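Local coordinates for alpha-1,4-endofucoidanase (Mariniflexile fucanivorans, PDB 6DLH), which hydrolyses alpha-1,4 linkages within fucoidan as a retaining family GH107 glycoside hydrolase, this chain holding the catalytic domain followed by Ig-like domains, at residues 340-354 and 376-388. Residues are numbered along the deposited sequence; the frame is centred on the assembly and turned at random.
Sequences AHFFPKQSTTSWNAG and GGITWGTPLVRTN
P344 is the bump that fits W380: its CG sits over one face of the indole, 3.5 Å from the centroid of the six-membered ring. I378 CG2 lies on that same face and meets P344 CD at 3.6 Å, so proline, isoleucine and indole close into one apolar patch. On the other side of the sheet, H341 reaches T379. With CG anti to the backbone N (chi1 158°), the imidazole brings NE2 to T379 OG1 at 2.8 Å, in the ring plane and almost straight (176°), while ND1 hydrogen-bonds to T291 O. A leucine here would probably cost T379 OG1 its imidazole donor and leave T291 O without its mate. T379 CG2 then leans on F343 CE1 at 3.8 Å. Farther along, P383 is the next knob: CB presses on A353 C at 3.4 Å and CD on Q346. G381 N bonds to P344 O at 2.8 Å. Strands 341-342 and 377-379 pair in parallel, joined through helix 361-372 as a beta-alpha-beta unit of what is probably a (beta/alpha)8-like barrel, as in GH29; helix 307-321 packs on F342, strand 46-49 flanks 377-379, and helix 399-415 covers Q346 and P383.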
# COMPACT_ATOMS: atom_id res chain seq x y z
N ALA A 340 -11.12 -23.85 -3.87
CA ALA A 340 -12.23 -22.95 -4.10
C ALA A 340 -12.01 -21.69 -3.27
O ALA A 340 -11.80 -21.78 -2.06
CB ALA A 340 -13.53 -23.63 -3.75
N HIS A 341 -12.04 -20.52 -3.92
CA HIS A 341 -11.80 -19.27 -3.23
C HIS A 341 -12.71 -18.18 -3.79
O HIS A 341 -12.99 -18.15 -4.98
CB HIS A 341 -10.31 -18.90 -3.29
CG HIS A 341 -10.03 -17.45 -3.09
ND1 HIS A 341 -10.08 -16.54 -4.13
CD2 HIS A 341 -9.70 -16.75 -1.99
CE1 HIS A 341 -9.79 -15.33 -3.67
NE2 HIS A 341 -9.54 -15.44 -2.36
N PHE A 342 -13.14 -17.27 -2.91
CA PHE A 342 -14.12 -16.25 -3.24
C PHE A 342 -13.52 -14.88 -2.93
O PHE A 342 -12.83 -14.74 -1.92
CB PHE A 342 -15.42 -16.56 -2.47
CG PHE A 342 -16.63 -15.71 -2.79
CD1 PHE A 342 -16.82 -15.15 -4.04
CD2 PHE A 342 -17.62 -15.53 -1.83
CE1 PHE A 342 -17.95 -14.40 -4.32
CE2 PHE A 342 -18.76 -14.78 -2.11
CZ PHE A 342 -18.93 -14.22 -3.36
N PHE A 343 -13.77 -13.89 -3.81
CA PHE A 343 -13.33 -12.52 -3.63
C PHE A 343 -14.52 -11.56 -3.58
O PHE A 343 -14.67 -10.70 -4.45
CB PHE A 343 -12.33 -12.10 -4.72
CG PHE A 343 -11.54 -10.84 -4.44
CD1 PHE A 343 -11.62 -10.18 -3.22
CD2 PHE A 343 -10.68 -10.32 -5.40
CE1 PHE A 343 -10.88 -9.04 -2.97
CE2 PHE A 343 -9.92 -9.19 -5.14
CZ PHE A 343 -10.03 -8.54 -3.93
N PRO A 344 -15.37 -11.61 -2.53
CA PRO A 344 -16.54 -10.73 -2.43
C PRO A 344 -16.19 -9.34 -1.91
O PRO A 344 -15.08 -9.11 -1.45
CB PRO A 344 -17.41 -11.47 -1.40
CG PRO A 344 -16.39 -12.10 -0.46
CD PRO A 344 -15.24 -12.51 -1.37
N LYS A 345 -17.16 -8.42 -1.99
CA LYS A 345 -17.05 -7.09 -1.41
C LYS A 345 -17.94 -7.00 -0.18
O LYS A 345 -19.07 -7.47 -0.21
CB LYS A 345 -17.62 -6.00 -2.32
CG LYS A 345 -17.40 -6.15 -3.82
CD LYS A 345 -18.17 -5.10 -4.60
CE LYS A 345 -18.50 -5.57 -6.00
NZ LYS A 345 -18.88 -4.43 -6.87
N GLN A 346 -17.45 -6.33 0.86
CA GLN A 346 -18.18 -6.19 2.11
C GLN A 346 -19.12 -4.99 2.07
O GLN A 346 -20.20 -5.04 2.65
CB GLN A 346 -17.19 -6.10 3.28
CG GLN A 346 -17.86 -6.03 4.65
CD GLN A 346 -16.84 -6.17 5.75
OE1 GLN A 346 -15.63 -6.06 5.53
NE2 GLN A 346 -17.33 -6.42 6.96
N SER A 347 -18.71 -3.92 1.37
CA SER A 347 -19.52 -2.71 1.23
C SER A 347 -20.42 -2.85 0.01
O SER A 347 -20.23 -3.75 -0.80
CB SER A 347 -18.67 -1.49 1.07
OG SER A 347 -18.38 -1.25 -0.31
N THR A 348 -21.37 -1.91 -0.13
CA THR A 348 -22.29 -1.86 -1.25
C THR A 348 -21.64 -1.27 -2.50
O THR A 348 -22.24 -1.28 -3.56
CB THR A 348 -23.55 -1.05 -0.91
OG1 THR A 348 -23.14 0.27 -0.56
CG2 THR A 348 -24.38 -1.63 0.21
N THR A 349 -20.41 -0.74 -2.39
CA THR A 349 -19.93 0.13 -3.45
C THR A 349 -18.66 -0.38 -4.12
O THR A 349 -18.57 -0.35 -5.35
CB THR A 349 -19.89 1.61 -3.01
OG1 THR A 349 -19.11 1.68 -1.82
CG2 THR A 349 -21.27 2.18 -2.75
N SER A 350 -17.66 -0.81 -3.35
CA SER A 350 -16.40 -1.24 -3.95
C SER A 350 -15.71 -2.27 -3.08
O SER A 350 -16.22 -2.63 -2.02
CB SER A 350 -15.51 -0.06 -4.24
OG SER A 350 -15.10 0.55 -3.03
N TRP A 351 -14.55 -2.75 -3.54
CA TRP A 351 -13.81 -3.79 -2.83
C TRP A 351 -13.07 -3.23 -1.63
O TRP A 351 -12.90 -3.93 -0.64
CB TRP A 351 -12.88 -4.58 -3.77
CG TRP A 351 -13.54 -5.76 -4.42
CD1 TRP A 351 -13.66 -7.02 -3.91
CD2 TRP A 351 -14.22 -5.78 -5.69
NE1 TRP A 351 -14.37 -7.82 -4.78
CE2 TRP A 351 -14.71 -7.09 -5.88
CE3 TRP A 351 -14.46 -4.81 -6.68
CZ2 TRP A 351 -15.43 -7.46 -7.02
CZ3 TRP A 351 -15.16 -5.18 -7.82
CH2 TRP A 351 -15.64 -6.49 -7.98
N ASN A 352 -12.61 -1.97 -1.70
CA ASN A 352 -11.58 -1.51 -0.78
C ASN A 352 -12.08 -0.35 0.08
O ASN A 352 -11.35 0.13 0.95
CB ASN A 352 -10.29 -1.15 -1.51
CG ASN A 352 -10.43 0.09 -2.36
OD1 ASN A 352 -11.48 0.33 -2.94
ND2 ASN A 352 -9.37 0.88 -2.45
N ALA A 353 -13.31 0.09 -0.17
CA ALA A 353 -13.88 1.25 0.50
C ALA A 353 -15.40 1.16 0.40
O ALA A 353 -15.92 0.31 -0.32
CB ALA A 353 -13.36 2.51 -0.14
N GLY A 354 -16.10 2.03 1.14
CA GLY A 354 -17.55 2.05 1.09
C GLY A 354 -18.18 2.19 2.47
O GLY A 354 -17.83 1.48 3.41
N GLY A 376 -13.72 -23.58 1.54
CA GLY A 376 -12.61 -22.96 0.85
C GLY A 376 -12.12 -21.72 1.59
O GLY A 376 -12.12 -21.68 2.82
N GLY A 377 -11.70 -20.72 0.81
CA GLY A 377 -11.14 -19.50 1.37
C GLY A 377 -11.85 -18.27 0.82
O GLY A 377 -12.43 -18.32 -0.26
N ILE A 378 -11.80 -17.18 1.59
CA ILE A 378 -12.44 -15.93 1.21
C ILE A 378 -11.50 -14.76 1.51
O ILE A 378 -11.08 -14.57 2.65
CB ILE A 378 -13.80 -15.74 1.92
CG1 ILE A 378 -14.79 -16.86 1.57
CG2 ILE A 378 -14.37 -14.37 1.58
CD1 ILE A 378 -16.07 -16.82 2.37
N THR A 379 -11.17 -14.00 0.45
CA THR A 379 -10.62 -12.67 0.62
C THR A 379 -11.77 -11.68 0.66
O THR A 379 -12.33 -11.36 -0.38
CB THR A 379 -9.71 -12.27 -0.54
OG1 THR A 379 -8.74 -13.29 -0.77
CG2 THR A 379 -8.99 -10.96 -0.29
N TRP A 380 -12.14 -11.21 1.86
CA TRP A 380 -13.15 -10.17 1.90
C TRP A 380 -12.54 -8.87 1.38
O TRP A 380 -11.44 -8.50 1.79
CB TRP A 380 -13.73 -9.99 3.31
CG TRP A 380 -14.86 -10.94 3.57
CD1 TRP A 380 -14.82 -12.08 4.33
CD2 TRP A 380 -16.18 -10.85 3.03
NE1 TRP A 380 -16.04 -12.69 4.32
CE2 TRP A 380 -16.90 -11.97 3.52
CE3 TRP A 380 -16.83 -9.94 2.20
CZ2 TRP A 380 -18.24 -12.17 3.21
CZ3 TRP A 380 -18.16 -10.14 1.89
CH2 TRP A 380 -18.84 -11.25 2.38
N GLY A 381 -13.26 -8.22 0.47
CA GLY A 381 -12.99 -6.83 0.15
C GLY A 381 -13.46 -5.97 1.31
O GLY A 381 -14.63 -5.56 1.33
N THR A 382 -12.55 -5.72 2.26
CA THR A 382 -12.82 -4.99 3.49
C THR A 382 -12.59 -3.50 3.26
O THR A 382 -11.50 -3.11 2.86
CB THR A 382 -11.91 -5.49 4.63
OG1 THR A 382 -10.55 -5.41 4.19
CG2 THR A 382 -12.23 -6.90 5.07
N PRO A 383 -13.59 -2.62 3.53
CA PRO A 383 -13.45 -1.19 3.24
C PRO A 383 -12.68 -0.38 4.29
O PRO A 383 -12.93 -0.48 5.49
CB PRO A 383 -14.91 -0.71 3.22
CG PRO A 383 -15.61 -1.63 4.21
CD PRO A 383 -14.90 -2.96 4.09
N LEU A 384 -11.75 0.45 3.81
CA LEU A 384 -11.09 1.44 4.64
C LEU A 384 -11.89 2.74 4.55
O LEU A 384 -12.70 2.91 3.64
CB LEU A 384 -9.66 1.63 4.13
CG LEU A 384 -8.83 0.36 4.03
CD1 LEU A 384 -7.47 0.65 3.40
CD2 LEU A 384 -8.66 -0.30 5.40
N VAL A 385 -11.64 3.66 5.49
CA VAL A 385 -12.44 4.88 5.60
C VAL A 385 -12.20 5.81 4.40
O VAL A 385 -13.16 6.33 3.84
CB VAL A 385 -12.21 5.58 6.95
CG1 VAL A 385 -12.68 7.03 6.96
CG2 VAL A 385 -12.84 4.79 8.09
N ARG A 386 -10.94 6.05 4.03
CA ARG A 386 -10.61 6.93 2.92
C ARG A 386 -9.30 6.48 2.29
O ARG A 386 -8.23 6.57 2.90
CB ARG A 386 -10.56 8.39 3.41
CG ARG A 386 -10.65 9.43 2.30
CD ARG A 386 -10.40 10.85 2.77
NE ARG A 386 -11.33 11.29 3.80
CZ ARG A 386 -10.99 11.61 5.04
NH1 ARG A 386 -9.72 11.80 5.37
NH2 ARG A 386 -11.93 11.71 5.97
N THR A 387 -9.38 6.01 1.04
CA THR A 387 -8.27 5.30 0.45
C THR A 387 -7.39 6.21 -0.40
O THR A 387 -6.24 5.86 -0.67
CB THR A 387 -8.77 4.09 -0.35
OG1 THR A 387 -9.72 4.59 -1.29
CG2 THR A 387 -9.38 3.02 0.52
N ASN A 388 -7.93 7.36 -0.84
CA ASN A 388 -7.22 8.28 -1.72
C ASN A 388 -6.07 8.95 -0.98
O ASN A 388 -6.31 9.77 -0.09
CB ASN A 388 -8.19 9.33 -2.29
CG ASN A 388 -7.55 10.33 -3.23
OD1 ASN A 388 -6.34 10.37 -3.40
ND2 ASN A 388 -8.39 11.15 -3.85
O HOH W 1 -15.90 -3.22 0.56
O HOH W 2 -15.09 4.11 2.89